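Local coordinates for glycosylation Associate Protein 1 (Streptococcus agalactiae serotype V, PDB 6OYC) that probably assists the glycosylation and accessory Sec export of a serine-rich adhesin as one component of the Gap1-Gap2-Gap3 complex, at residues 2-7 with 32-37; 229-234 with 250-255; 336-341 with 472-477. All coordinates share one frame; numbering follows the deposited sequence.

Contact 1 of 3, residues 2-7 with 32-37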
ATOM      1  N   PHE A   2      -6.098  -6.788  21.400  1.00 43.74           N
ATOM      2  CA  PHE A   2      -6.790  -6.393  20.174  1.00 43.07           C
ATOM      3  C   PHE A   2      -6.250  -7.189  18.996  1.00 45.25           C
ATOM      4  O   PHE A   2      -5.040  -7.157  18.722  1.00 45.42           O
ATOM      5  CB  PHE A   2      -6.627  -4.896  19.912  1.00 37.14           C
ATOM      6  CG  PHE A   2      -7.284  -4.032  20.949  1.00 42.16           C
ATOM      7  CD1 PHE A   2      -8.605  -3.638  20.806  1.00 40.93           C
ATOM      8  CD2 PHE A   2      -6.583  -3.626  22.079  1.00 41.17           C
ATOM      9  CE1 PHE A   2      -9.217  -2.850  21.769  1.00 43.68           C
ATOM     10  CE2 PHE A   2      -7.181  -2.835  23.038  1.00 40.68           C
ATOM     11  CZ  PHE A   2      -8.496  -2.437  22.885  1.00 41.30           C
ATOM     12  N   HIS A   3      -7.153  -7.866  18.275  1.00 37.32           N
ATOM     13  CA  HIS A   3      -6.805  -8.668  17.107  1.00 35.70           C
ATOM     14  C   HIS A   3      -7.190  -7.897  15.849  1.00 38.70           C
ATOM     15  O   HIS A   3      -8.381  -7.648  15.608  1.00 34.78           O
ATOM     16  CB  HIS A   3      -7.510 -10.017  17.153  1.00 33.73           C
ATOM     17  CG  HIS A   3      -7.401 -10.701  18.474  1.00 39.03           C
ATOM     18  ND1 HIS A   3      -6.527 -11.740  18.700  1.00 39.99           N
ATOM     19  CD2 HIS A   3      -8.042 -10.482  19.649  1.00 39.78           C
ATOM     20  CE1 HIS A   3      -6.641 -12.143  19.953  1.00 41.73           C
ATOM     21  NE2 HIS A   3      -7.548 -11.391  20.552  1.00 42.85           N
ATOM     22  N   PHE A   4      -6.186  -7.521  15.048  1.00 32.25           N
ATOM     23  CA  PHE A   4      -6.424  -6.778  13.816  1.00 32.76           C
ATOM     24  C   PHE A   4      -6.505  -7.759  12.658  1.00 35.34           C
ATOM     25  O   PHE A   4      -5.640  -8.632  12.512  1.00 35.16           O
ATOM     26  CB  PHE A   4      -5.315  -5.755  13.549  1.00 33.93           C
ATOM     27  CG  PHE A   4      -5.398  -4.517  14.406  1.00 35.33           C
ATOM     28  CD1 PHE A   4      -4.817  -4.488  15.678  1.00 38.42           C
ATOM     29  CD2 PHE A   4      -6.036  -3.380  13.942  1.00 32.58           C
ATOM     30  CE1 PHE A   4      -4.881  -3.344  16.467  1.00 36.90           C
ATOM     31  CE2 PHE A   4      -6.106  -2.240  14.722  1.00 35.33           C
ATOM     32  CZ  PHE A   4      -5.528  -2.219  15.984  1.00 36.04           C
ATOM     33  N   ILE A   5      -7.539  -7.627  11.834  1.00 33.68           N
ATOM     34  CA  ILE A   5      -7.629  -8.460  10.642  1.00 30.13           C
ATOM     35  C   ILE A   5      -7.540  -7.533   9.434  1.00 30.87           C
ATOM     36  O   ILE A   5      -8.485  -6.774   9.181  1.00 31.37           O
ATOM     37  CB  ILE A   5      -8.914  -9.292  10.618  1.00 29.92           C
ATOM     38  CG1 ILE A   5      -8.976 -10.186  11.873  1.00 31.89           C
ATOM     39  CG2 ILE A   5      -8.990 -10.090   9.328  1.00 30.13           C
ATOM     40  CD1 ILE A   5     -10.114 -11.147  11.870  1.00 34.56           C
ATOM     41  N   PRO A   6      -6.439  -7.561   8.672  1.00 29.96           N
ATOM     42  CA  PRO A   6      -6.271  -6.646   7.537  1.00 30.18           C
ATOM     43  C   PRO A   6      -6.972  -7.161   6.288  1.00 28.21           C
ATOM     44  O   PRO A   6      -7.468  -8.287   6.235  1.00 29.43           O
ATOM     45  CB  PRO A   6      -4.747  -6.634   7.328  1.00 26.99           C
ATOM     46  CG  PRO A   6      -4.341  -8.037   7.684  1.00 30.42           C
ATOM     47  CD  PRO A   6      -5.285  -8.474   8.818  1.00 28.12           C
ATOM     48  N   SER A   7      -6.986  -6.308   5.266  1.00 27.40           N
ATOM     49  CA  SER A   7      -7.451  -6.651   3.918  1.00 32.38           C
ATOM     50  C   SER A   7      -6.303  -6.404   2.953  1.00 30.00           C
ATOM     51  O   SER A   7      -6.311  -5.413   2.211  1.00 32.05           O
ATOM     52  CB  SER A   7      -8.695  -5.837   3.506  1.00 27.97           C
ATOM     53  OG  SER A   7      -9.822  -6.276   4.239  1.00 39.83           O
ATOM     54  N   ASP A  32      -2.758   1.628   4.669  1.00 33.36           N
ATOM     55  CA  ASP A  32      -4.217   1.628   4.757  1.00 33.32           C
ATOM     56  C   ASP A  32      -4.641   1.765   6.212  1.00 34.89           C
ATOM     57  O   ASP A  32      -3.813   2.000   7.098  1.00 33.71           O
ATOM     58  CB  ASP A  32      -4.807   0.380   4.093  1.00 30.69           C
ATOM     59  CG  ASP A  32      -4.584  -0.897   4.901  1.00 35.30           C
ATOM     60  OD1 ASP A  32      -3.960  -0.856   5.981  1.00 32.95           O
ATOM     61  OD2 ASP A  32      -5.039  -1.966   4.441  1.00 35.81           O
ATOM     62  N   ASP A  33      -5.945   1.568   6.455  1.00 34.96           N
ATOM     63  CA  ASP A  33      -6.513   1.790   7.781  1.00 31.81           C
ATOM     64  C   ASP A  33      -5.919   0.853   8.829  1.00 33.75           C
ATOM     65  O   ASP A  33      -5.737   1.255   9.987  1.00 35.95           O
ATOM     66  CB  ASP A  33      -8.044   1.670   7.721  1.00 32.93           C
ATOM     67  CG  ASP A  33      -8.523   0.353   7.085  1.00 37.45           C
ATOM     68  OD1 ASP A  33      -7.857  -0.136   6.137  1.00 33.63           O
ATOM     69  OD2 ASP A  33      -9.575  -0.186   7.533  1.00 34.05           O
ATOM     70  N   THR A  34      -5.594  -0.385   8.460  1.00 34.62           N
ATOM     71  CA  THR A  34      -5.025  -1.289   9.452  1.00 30.07           C
ATOM     72  C   THR A  34      -3.666  -0.800   9.926  1.00 35.25           C
ATOM     73  O   THR A  34      -3.376  -0.827  11.129  1.00 38.14           O
ATOM     74  CB  THR A  34      -4.909  -2.698   8.884  1.00 34.80           C
ATOM     75  OG1 THR A  34      -6.192  -3.137   8.431  1.00 34.69           O
ATOM     76  CG2 THR A  34      -4.371  -3.670   9.953  1.00 35.22           C
ATOM     77  N   ILE A  35      -2.809  -0.363   8.995  1.00 36.84           N
ATOM     78  CA  ILE A  35      -1.505   0.177   9.383  1.00 36.22           C
ATOM     79  C   ILE A  35      -1.697   1.365  10.311  1.00 36.12           C
ATOM     80  O   ILE A  35      -1.090   1.457  11.385  1.00 35.85           O
ATOM     81  CB  ILE A  35      -0.691   0.586   8.140  1.00 33.06           C
ATOM     82  CG1 ILE A  35      -0.524  -0.584   7.154  1.00 31.13           C
ATOM     83  CG2 ILE A  35       0.626   1.259   8.573  1.00 27.67           C
ATOM     84  CD1 ILE A  35       0.448  -1.612   7.597  1.00 34.75           C
ATOM     85  N   ASN A  36      -2.541   2.300   9.892  1.00 34.18           N
ATOM     86  CA  ASN A  36      -2.763   3.501  10.677  1.00 36.39           C
ATOM     87  C   ASN A  36      -3.263   3.156  12.076  1.00 39.99           C
ATOM     88  O   ASN A  36      -2.775   3.706  13.072  1.00 40.86           O
ATOM     89  CB  ASN A  36      -3.746   4.397   9.931  1.00 35.25           C
ATOM     90  CG  ASN A  36      -4.291   5.486  10.797  1.00 41.90           C
ATOM     91  OD1 ASN A  36      -5.254   5.277  11.544  1.00 43.63           O
ATOM     92  ND2 ASN A  36      -3.661   6.655  10.733  1.00 37.38           N
ATOM     93  N   GLN A  37      -4.204   2.205  12.170  1.00 39.25           N
ATOM     94  CA  GLN A  37      -4.812   1.884  13.457  1.00 40.42           C
ATOM     95  C   GLN A  37      -3.865   1.090  14.341  1.00 40.00           C
ATOM     96  O   GLN A  37      -3.839   1.289  15.560  1.00 41.86           O
ATOM     97  CB  GLN A  37      -6.124   1.121  13.247  1.00 33.76           C
ATOM     98  CG  GLN A  37      -7.219   2.031  12.705  1.00 34.84           C
ATOM     99  CD  GLN A  37      -8.310   1.298  11.958  1.00 33.86           C
ATOM    100  OE1 GLN A  37      -8.501   0.090  12.132  1.00 31.48           O
ATOM    101  NE2 GLN A  37      -9.049   2.032  11.131  1.00 31.75           N
TER
HETATM  102  O   HOH W   1      -6.632  -3.445   5.819  1.00 29.07           O
HETATM  103  O   HOH W   2      -7.140  -2.161   2.180  1.00 34.11           O
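Phe-4 meets Gln-37 in this contact, and Pro-6, at the strand's end, meets Thr-34 in the first turn of the helix. The Phe-4 ring brings its CE2 to 3.7 Å from CB of Gln-37, while CZ reaches toward the backbone carbonyl of the same residue. The two side chains cross obliquely, with ring and amide planes 39° apart. Beyond CG the extended Gln-37 chain takes the amide away from the ring, and NE2 is hydrogen-bonded to Ser-254 OG. CG2 of Thr-34 lies obliquely to the same ring and packs 4.0 Å from CB of Pro-6. The other branch of Thr-34 sits beside its own backbone N (chi1 -56°), and OG1 comes within 3.6 Å of CA of Pro-6.

No direct polar bond joins the segments; a water does that work. It accepts from the backbone N of Ser-7 and donates both to Thr-34 OG1 at 2.7 Å and to OD2 of Asp-32. A second water donates to the same OD2 and, weakly, to the Ser-7 carbonyl. Asp-32 itself is the N-cap of the helix: OD1 takes the N-H of Ile-35 at 3.3 Å, nearly straight, and more weakly that of Thr-34. The carboxylate thus divides its labour, one oxygen closing the helix start and the other holding the bridging waters, an arrangement expected to favour its negative charge.

Residues 33-37, the start of helix 33-43, run at 155° to strand 2-5, nearly antiparallel, as in the first beta-alpha unit of a Rossmann-like domain. Phe-41 of that helix meets the Phe-4 ring edge-to-face, and strands 48-52 and 229-233 flank strand 2-5, touching Thr-34 through Leu-50 and Phe-4 through Ile-231.

Contact 2 of 3, residues 229-234 with 250-255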
ATOM      1  N   THR A 229     -10.978  -7.659  21.830  1.00 41.57           N
ATOM      2  CA  THR A 229     -11.663  -6.949  20.758  1.00 39.96           C
ATOM      3  C   THR A 229     -11.044  -7.343  19.424  1.00 39.00           C
ATOM      4  O   THR A 229      -9.817  -7.401  19.288  1.00 36.94           O
ATOM      5  CB  THR A 229     -11.584  -5.432  20.957  1.00 43.89           C
ATOM      6  OG1 THR A 229     -12.338  -5.068  22.120  1.00 46.56           O
ATOM      7  CG2 THR A 229     -12.114  -4.659  19.716  1.00 37.62           C
ATOM      8  N   ILE A 230     -11.891  -7.638  18.454  1.00 37.45           N
ATOM      9  CA  ILE A 230     -11.451  -7.901  17.096  1.00 33.29           C
ATOM     10  C   ILE A 230     -11.728  -6.649  16.288  1.00 35.84           C
ATOM     11  O   ILE A 230     -12.858  -6.142  16.286  1.00 36.69           O
ATOM     12  CB  ILE A 230     -12.165  -9.122  16.501  1.00 33.80           C
ATOM     13  CG1 ILE A 230     -11.884 -10.360  17.348  1.00 34.44           C
ATOM     14  CG2 ILE A 230     -11.704  -9.364  15.085  1.00 35.62           C
ATOM     15  CD1 ILE A 230     -12.580 -11.575  16.846  1.00 36.77           C
ATOM     16  N   ILE A 231     -10.699  -6.127  15.629  1.00 31.77           N
ATOM     17  CA  ILE A 231     -10.843  -4.984  14.742  1.00 32.47           C
ATOM     18  C   ILE A 231     -10.709  -5.500  13.324  1.00 33.41           C
ATOM     19  O   ILE A 231      -9.658  -6.030  12.943  1.00 33.15           O
ATOM     20  CB  ILE A 231      -9.824  -3.879  15.061  1.00 34.69           C
ATOM     21  CG1 ILE A 231     -10.041  -3.404  16.516  1.00 32.87           C
ATOM     22  CG2 ILE A 231      -9.988  -2.736  14.079  1.00 28.83           C
ATOM     23  CD1 ILE A 231      -8.888  -2.673  17.166  1.00 37.26           C
ATOM     24  N   VAL A 232     -11.793  -5.392  12.562  1.00 33.35           N
ATOM     25  CA  VAL A 232     -11.910  -6.021  11.255  1.00 31.31           C
ATOM     26  C   VAL A 232     -11.859  -4.949  10.177  1.00 33.67           C
ATOM     27  O   VAL A 232     -12.669  -4.010  10.168  1.00 32.43           O
ATOM     28  CB  VAL A 232     -13.203  -6.843  11.123  1.00 36.73           C
ATOM     29  CG1 VAL A 232     -13.296  -7.457   9.705  1.00 33.12           C
ATOM     30  CG2 VAL A 232     -13.257  -7.925  12.197  1.00 34.65           C
ATOM     31  N   SER A 233     -10.913  -5.105   9.265  1.00 30.83           N
ATOM     32  CA  SER A 233     -10.946  -4.399   7.993  1.00 32.91           C
ATOM     33  C   SER A 233     -12.193  -4.812   7.209  1.00 33.37           C
ATOM     34  O   SER A 233     -12.333  -5.982   6.837  1.00 34.27           O
ATOM     35  CB  SER A 233      -9.675  -4.752   7.221  1.00 29.94           C
ATOM     36  OG  SER A 233      -9.300  -3.719   6.352  1.00 38.38           O
ATOM     37  N   PHE A 234     -13.115  -3.876   6.973  1.00 33.02           N
ATOM     38  CA  PHE A 234     -14.375  -4.244   6.321  1.00 33.37           C
ATOM     39  C   PHE A 234     -14.120  -4.772   4.910  1.00 31.79           C
ATOM     40  O   PHE A 234     -13.586  -4.056   4.061  1.00 36.00           O
ATOM     41  CB  PHE A 234     -15.335  -3.047   6.261  1.00 32.82           C
ATOM     42  CG  PHE A 234     -16.720  -3.403   5.758  1.00 33.69           C
ATOM     43  CD1 PHE A 234     -16.948  -3.657   4.411  1.00 31.67           C
ATOM     44  CD2 PHE A 234     -17.792  -3.477   6.633  1.00 31.52           C
ATOM     45  CE1 PHE A 234     -18.216  -3.978   3.951  1.00 34.20           C
ATOM     46  CE2 PHE A 234     -19.059  -3.795   6.180  1.00 33.22           C
ATOM     47  CZ  PHE A 234     -19.276  -4.042   4.835  1.00 32.56           C
ATOM     48  N   ASN A 250     -15.673  -8.488  21.613  1.00 41.63           N
ATOM     49  CA  ASN A 250     -16.038  -7.192  21.060  1.00 44.22           C
ATOM     50  C   ASN A 250     -15.559  -7.052  19.624  1.00 42.18           C
ATOM     51  O   ASN A 250     -14.563  -7.654  19.209  1.00 39.59           O
ATOM     52  CB  ASN A 250     -15.462  -6.058  21.899  1.00 42.24           C
ATOM     53  CG  ASN A 250     -16.104  -5.979  23.248  1.00 47.26           C
ATOM     54  OD1 ASN A 250     -17.318  -5.821  23.344  1.00 48.83           O
ATOM     55  ND2 ASN A 250     -15.311  -6.154  24.302  1.00 45.50           N
ATOM     56  N   LEU A 251     -16.258  -6.207  18.878  1.00 41.76           N
ATOM     57  CA  LEU A 251     -16.037  -6.095  17.447  1.00 36.87           C
ATOM     58  C   LEU A 251     -16.046  -4.632  17.043  1.00 34.43           C
ATOM     59  O   LEU A 251     -16.970  -3.894  17.405  1.00 36.96           O
ATOM     60  CB  LEU A 251     -17.113  -6.871  16.678  1.00 40.47           C
ATOM     61  CG  LEU A 251     -17.077  -6.770  15.146  1.00 44.46           C
ATOM     62  CD1 LEU A 251     -15.782  -7.343  14.585  1.00 40.00           C
ATOM     63  CD2 LEU A 251     -18.271  -7.492  14.563  1.00 46.55           C
ATOM     64  N   ILE A 252     -15.025  -4.224  16.292  1.00 30.12           N
ATOM     65  CA  ILE A 252     -14.968  -2.920  15.635  1.00 34.85           C
ATOM     66  C   ILE A 252     -14.794  -3.139  14.132  1.00 34.52           C
ATOM     67  O   ILE A 252     -13.879  -3.856  13.701  1.00 33.33           O
ATOM     68  CB  ILE A 252     -13.828  -2.041  16.189  1.00 33.70           C
ATOM     69  CG1 ILE A 252     -14.066  -1.701  17.662  1.00 35.12           C
ATOM     70  CG2 ILE A 252     -13.690  -0.753  15.381  1.00 31.63           C
ATOM     71  CD1 ILE A 252     -12.804  -1.275  18.371  1.00 31.78           C
ATOM     72  N   LEU A 253     -15.667  -2.527  13.340  1.00 30.98           N
ATOM     73  CA  LEU A 253     -15.569  -2.581  11.888  1.00 32.94           C
ATOM     74  C   LEU A 253     -14.868  -1.327  11.382  1.00 34.12           C
ATOM     75  O   LEU A 253     -15.244  -0.213  11.762  1.00 35.84           O
ATOM     76  CB  LEU A 253     -16.955  -2.685  11.259  1.00 34.86           C
ATOM     77  CG  LEU A 253     -17.628  -4.047  11.248  1.00 42.42           C
ATOM     78  CD1 LEU A 253     -19.033  -3.932  10.634  1.00 38.93           C
ATOM     79  CD2 LEU A 253     -16.765  -5.023  10.450  1.00 39.20           C
ATOM     80  N   SER A 254     -13.876  -1.495  10.508  1.00 33.40           N
ATOM     81  CA  SER A 254     -13.136  -0.362   9.952  1.00 31.83           C
ATOM     82  C   SER A 254     -13.475  -0.203   8.474  1.00 31.11           C
ATOM     83  O   SER A 254     -13.245  -1.117   7.674  1.00 34.15           O
ATOM     84  CB  SER A 254     -11.625  -0.527  10.138  1.00 31.45           C
ATOM     85  OG  SER A 254     -10.932   0.593   9.582  1.00 33.62           O
ATOM     86  N   VAL A 255     -14.010   0.956   8.118  1.00 32.22           N
ATOM     87  CA  VAL A 255     -14.424   1.273   6.759  1.00 34.85           C
ATOM     88  C   VAL A 255     -13.390   2.237   6.167  1.00 36.22           C
ATOM     89  O   VAL A 255     -13.113   3.298   6.743  1.00 34.40           O
ATOM     90  CB  VAL A 255     -15.839   1.880   6.745  1.00 37.40           C
ATOM     91  CG1 VAL A 255     -16.163   2.512   5.379  1.00 37.03           C
ATOM     92  CG2 VAL A 255     -16.869   0.843   7.125  1.00 33.10           C
TER
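Ile-252 lies against two residues of the neighbouring strand at once. Its CD1 is 3.7 Å from CG2 of Thr-229 and 4.0 Å from CG1 of Ile-231, with Ile-231 alongside and pointing the same way and Thr-229 crossing obliquely. CG1 of Ile-252 stands beside its own backbone N (chi1 -64°), and the extension from it leads CD1 back toward Thr-229. That threonine has a second neighbour in Asn-250, whose CB sits 3.3 Å from OG1; the hydroxyl finds its hydrogen-bond partner in Tyr-514 OH.

The backbones explain this register. Strands 229-233 and 250-255 run parallel, 17° apart, and five N-H...O bonds alternate between them. Ile-252 takes part twice: its N donates to Ile-230 O at 2.9 Å, and its carbonyl O accepts from Val-232 N at 2.8 Å. The pair belongs to a beta-alpha-beta unit, with the short helix 239-242 between the strands, inside a seven-stranded parallel sheet consistent with one Rossmann-like half of a GT-B fold.

On the opposite face, which carries Val-232, Leu-251 and Leu-253, CG2 of Val-232 packs 3.5 Å from CD1 of Leu-251, and its CB approaches CD2 of Leu-253.

Phe-234 ends the pairing just past its strand. Its N donates to Ser-254 O at 2.8 Å, and its CG is anti to the backbone N. CD1 of Leu-253 lies at the ring edge, near its plane, 4.2 Å from CD2 of Phe-234. CG2 of Val-255 lies near Phe-234 CB, while the Phe-234 carbonyl accepts from Asn-260 ND2 and Arg-259 NE. Ser-254 OG is hydrogen-bonded to Asp-33 of helix 33-43.

Contact 3 of 3, residues 336-341 with 472-477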
ATOM      1  N   LEU A 336       2.566  25.213 -16.732  1.00 39.29           N
ATOM      2  CA  LEU A 336       3.918  25.686 -17.017  1.00 43.55           C
ATOM      3  C   LEU A 336       3.973  27.201 -17.107  1.00 47.57           C
ATOM      4  O   LEU A 336       4.935  27.823 -16.648  1.00 50.44           O
ATOM      5  CB  LEU A 336       4.424  25.091 -18.323  1.00 43.99           C
ATOM      6  CG  LEU A 336       4.724  23.599 -18.304  1.00 45.30           C
ATOM      7  CD1 LEU A 336       5.302  23.223 -19.653  1.00 45.35           C
ATOM      8  CD2 LEU A 336       5.683  23.268 -17.168  1.00 41.18           C
ATOM      9  N   THR A 337       2.951  27.811 -17.705  1.00 48.32           N
ATOM     10  CA  THR A 337       2.959  29.258 -17.869  1.00 47.30           C
ATOM     11  C   THR A 337       3.030  29.952 -16.520  1.00 47.81           C
ATOM     12  O   THR A 337       3.846  30.860 -16.315  1.00 46.82           O
ATOM     13  CB  THR A 337       1.719  29.696 -18.651  1.00 46.09           C
ATOM     14  OG1 THR A 337       1.845  29.251 -20.002  1.00 45.29           O
ATOM     15  CG2 THR A 337       1.573  31.200 -18.639  1.00 47.18           C
ATOM     16  N   SER A 338       2.204  29.519 -15.570  1.00 44.65           N
ATOM     17  CA  SER A 338       2.211  30.180 -14.273  1.00 45.48           C
ATOM     18  C   SER A 338       3.468  29.846 -13.489  1.00 49.28           C
ATOM     19  O   SER A 338       3.979  30.697 -12.748  1.00 47.82           O
ATOM     20  CB  SER A 338       0.965  29.802 -13.478  1.00 42.62           C
ATOM     21  OG  SER A 338      -0.158  30.541 -13.920  1.00 48.36           O
ATOM     22  N   LEU A 339       3.985  28.622 -13.644  1.00 45.06           N
ATOM     23  CA  LEU A 339       5.198  28.246 -12.922  1.00 47.19           C
ATOM     24  C   LEU A 339       6.380  29.087 -13.377  1.00 49.55           C
ATOM     25  O   LEU A 339       7.186  29.532 -12.550  1.00 48.60           O
ATOM     26  CB  LEU A 339       5.497  26.753 -13.107  1.00 44.62           C
ATOM     27  CG  LEU A 339       4.557  25.736 -12.430  1.00 41.93           C
ATOM     28  CD1 LEU A 339       4.835  24.312 -12.933  1.00 36.55           C
ATOM     29  CD2 LEU A 339       4.634  25.813 -10.914  1.00 37.94           C
ATOM     30  N   TYR A 340       6.493  29.309 -14.692  1.00 50.64           N
ATOM     31  CA  TYR A 340       7.484  30.234 -15.233  1.00 53.85           C
ATOM     32  C   TYR A 340       7.397  31.604 -14.562  1.00 52.26           C
ATOM     33  O   TYR A 340       8.407  32.142 -14.095  1.00 53.72           O
ATOM     34  CB  TYR A 340       7.294  30.347 -16.747  1.00 56.81           C
ATOM     35  CG  TYR A 340       8.397  31.100 -17.461  1.00 61.89           C
ATOM     36  CD1 TYR A 340       9.664  30.552 -17.588  1.00 62.57           C
ATOM     37  CD2 TYR A 340       8.164  32.353 -18.021  1.00 60.67           C
ATOM     38  CE1 TYR A 340      10.679  31.236 -18.242  1.00 64.79           C
ATOM     39  CE2 TYR A 340       9.168  33.038 -18.685  1.00 64.75           C
ATOM     40  CZ  TYR A 340      10.425  32.479 -18.782  1.00 67.66           C
ATOM     41  OH  TYR A 340      11.430  33.152 -19.432  1.00 74.25           O
ATOM     42  N   LYS A 341       6.187  32.158 -14.458  1.00 49.06           N
ATOM     43  CA  LYS A 341       6.030  33.506 -13.913  1.00 50.16           C
ATOM     44  C   LYS A 341       6.508  33.594 -12.466  1.00 55.16           C
ATOM     45  O   LYS A 341       7.262  34.510 -12.109  1.00 57.69           O
ATOM     46  CB  LYS A 341       4.572  33.953 -14.024  1.00 51.54           C
ATOM     47  CG  LYS A 341       4.189  34.525 -15.390  1.00 52.45           C
ATOM     48  CD  LYS A 341       2.948  35.395 -15.281  1.00 56.40           C
ATOM     49  CE  LYS A 341       1.862  34.953 -16.269  1.00 65.49           C
ATOM     50  NZ  LYS A 341       2.221  35.173 -17.703  1.00 66.75           N
ATOM     51  N   GLU A 472      -4.382  30.983 -10.967  1.00 45.93           N
ATOM     52  CA  GLU A 472      -4.325  31.340  -9.559  1.00 47.97           C
ATOM     53  C   GLU A 472      -3.124  30.710  -8.838  1.00 46.12           C
ATOM     54  O   GLU A 472      -2.809  31.129  -7.717  1.00 44.19           O
ATOM     55  CB  GLU A 472      -5.646  30.943  -8.912  1.00 47.03           C
ATOM     56  CG  GLU A 472      -6.065  31.767  -7.717  1.00 54.64           C
ATOM     57  CD  GLU A 472      -7.416  31.315  -7.175  1.00 56.04           C
ATOM     58  OE1 GLU A 472      -8.160  30.639  -7.933  1.00 51.86           O
ATOM     59  OE2 GLU A 472      -7.721  31.617  -5.996  1.00 58.56           O
ATOM     60  N   LEU A 473      -2.442  29.727  -9.450  1.00 42.68           N
ATOM     61  CA  LEU A 473      -1.136  29.297  -8.947  1.00 42.73           C
ATOM     62  C   LEU A 473      -0.197  30.478  -8.751  1.00 48.45           C
ATOM     63  O   LEU A 473       0.645  30.462  -7.839  1.00 43.23           O
ATOM     64  CB  LEU A 473      -0.479  28.308  -9.909  1.00 40.71           C
ATOM     65  CG  LEU A 473      -0.995  26.868  -9.938  1.00 44.65           C
ATOM     66  CD1 LEU A 473      -0.278  26.082 -11.045  1.00 37.83           C
ATOM     67  CD2 LEU A 473      -0.864  26.202  -8.570  1.00 36.44           C
ATOM     68  N   GLU A 474      -0.321  31.506  -9.608  1.00 46.97           N
ATOM     69  CA  GLU A 474       0.519  32.696  -9.503  1.00 49.45           C
ATOM     70  C   GLU A 474       0.259  33.466  -8.217  1.00 48.12           C
ATOM     71  O   GLU A 474       1.098  34.280  -7.817  1.00 51.06           O
ATOM     72  CB  GLU A 474       0.307  33.610 -10.714  1.00 45.79           C
ATOM     73  CG  GLU A 474       0.992  33.133 -11.988  1.00 51.36           C
ATOM     74  CD  GLU A 474       0.425  33.792 -13.236  1.00 55.41           C
ATOM     75  OE1 GLU A 474       0.004  33.072 -14.168  1.00 53.39           O
ATOM     76  OE2 GLU A 474       0.399  35.040 -13.280  1.00 61.01           O
ATOM     77  N   LYS A 475      -0.879  33.233  -7.571  1.00 42.04           N
ATOM     78  CA  LYS A 475      -1.158  33.763  -6.243  1.00 46.63           C
ATOM     79  C   LYS A 475      -0.875  32.737  -5.153  1.00 52.41           C
ATOM     80  O   LYS A 475      -0.262  33.064  -4.131  1.00 50.15           O
ATOM     81  CB  LYS A 475      -2.623  34.212  -6.164  1.00 50.13           C
ATOM     82  CG  LYS A 475      -3.043  34.849  -4.853  1.00 57.83           C
ATOM     83  CD  LYS A 475      -4.494  35.344  -4.922  1.00 70.83           C
ATOM     84  CE  LYS A 475      -4.967  35.972  -3.598  1.00 74.85           C
ATOM     85  NZ  LYS A 475      -6.304  36.649  -3.713  1.00 70.77           N
ATOM     86  N   ALA A 476      -1.274  31.482  -5.388  1.00 49.08           N
ATOM     87  CA  ALA A 476      -1.188  30.454  -4.359  1.00 48.79           C
ATOM     88  C   ALA A 476       0.260  30.070  -4.050  1.00 45.68           C
ATOM     89  O   ALA A 476       0.600  29.803  -2.891  1.00 45.69           O
ATOM     90  CB  ALA A 476      -2.001  29.233  -4.790  1.00 45.81           C
ATOM     91  N   ILE A 477       1.123  30.018  -5.058  1.00 45.09           N
ATOM     92  CA  ILE A 477       2.500  29.583  -4.827  1.00 44.65           C
ATOM     93  C   ILE A 477       3.232  30.620  -3.973  1.00 48.46           C
ATOM     94  O   ILE A 477       3.869  30.238  -2.979  1.00 45.49           O
ATOM     95  CB  ILE A 477       3.231  29.292  -6.151  1.00 41.42           C
ATOM     96  CG1 ILE A 477       2.605  28.080  -6.845  1.00 42.09           C
ATOM     97  CG2 ILE A 477       4.693  29.038  -5.897  1.00 41.16           C
ATOM     98  CD1 ILE A 477       3.246  27.726  -8.184  1.00 41.66           C
TER
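Ser-338 faces Glu-474 where helices 329-344 and 473-481 pack side by side on the second parallel sheet, a six-stranded one consistent with the other Rossmann-like half of a GT-B protein. The short helix segments cross at -47° with their axes 9.2 Å apart, and the backbones come nearest at these two residues.

The Ser-338 hydroxyl stands beside its own backbone N, anti to the carbonyl carbon (chi1 -79°), and donates to Glu-474 OE1. The modelled separation is 2.5 Å, short enough that its exact value deserves caution. OE1 receives the hydroxyl through its anti lone pair, the one turned away from OE2. The glutamate gets there by running extended beyond CG, with its CG 3.6 Å from CB of Ser-338.

Lys-341, one turn further along, lays its aliphatic chain over the same carboxylate. CD and CE both lie 3.3 Å from OE2 of Glu-474; the lysine chain bends at chi3 and chi4, and NZ ends 4.7 Å from OE1 of Glu-474. The two chains cross obliquely, and their charged atoms do not touch.

Deeper in, the contact turns apolar. Leu-473 CB packs on Ser-338 CB at 4.1 Å, and CD2 of Leu-339 meets CD1 of Ile-477 at 3.6 Å, the side chains crossing at about a right angle. Leu-339 continues onto Val-351 and Phe-353 of strand 349-354, and Ile-477 onto Leu-426 and Ile-428 of strand 426-428, so this pair bridges helices and sheet.

The interface is therefore graded, with Leu-339 and Ile-477 next to the sheet and the Lys-341 and Glu-474 end the more exposed. With a lysine close by and only partial burial, the Glu-474 carboxylate, which also takes the serine hydroxyl, probably stays ionised, and the lysine would add long-range attraction rather than a salt bridge.

In the fold
Contacts 1 and 2 belong to one sheet: strands 2-5 and 229-233 are neighbours in it, the contact centres lie only 8 Å apart, and His-3 O stands 2.8 Å from Ile-231 N, probably as a hydrogen bond. Contact 3 sits in the other parallel-sheet region, its centre 41 Å from that of contact 1 and 45 Å from that of contact 2, with nearest atoms about 27 and 30 Å away. A glycerol lies about 4 Å from the Asp-32 side chain and a sulfate about 4 Å from that of Phe-234; both probably come from the crystallisation liquor, though such molecules often mark pockets. Along the chain the three contacts follow in series.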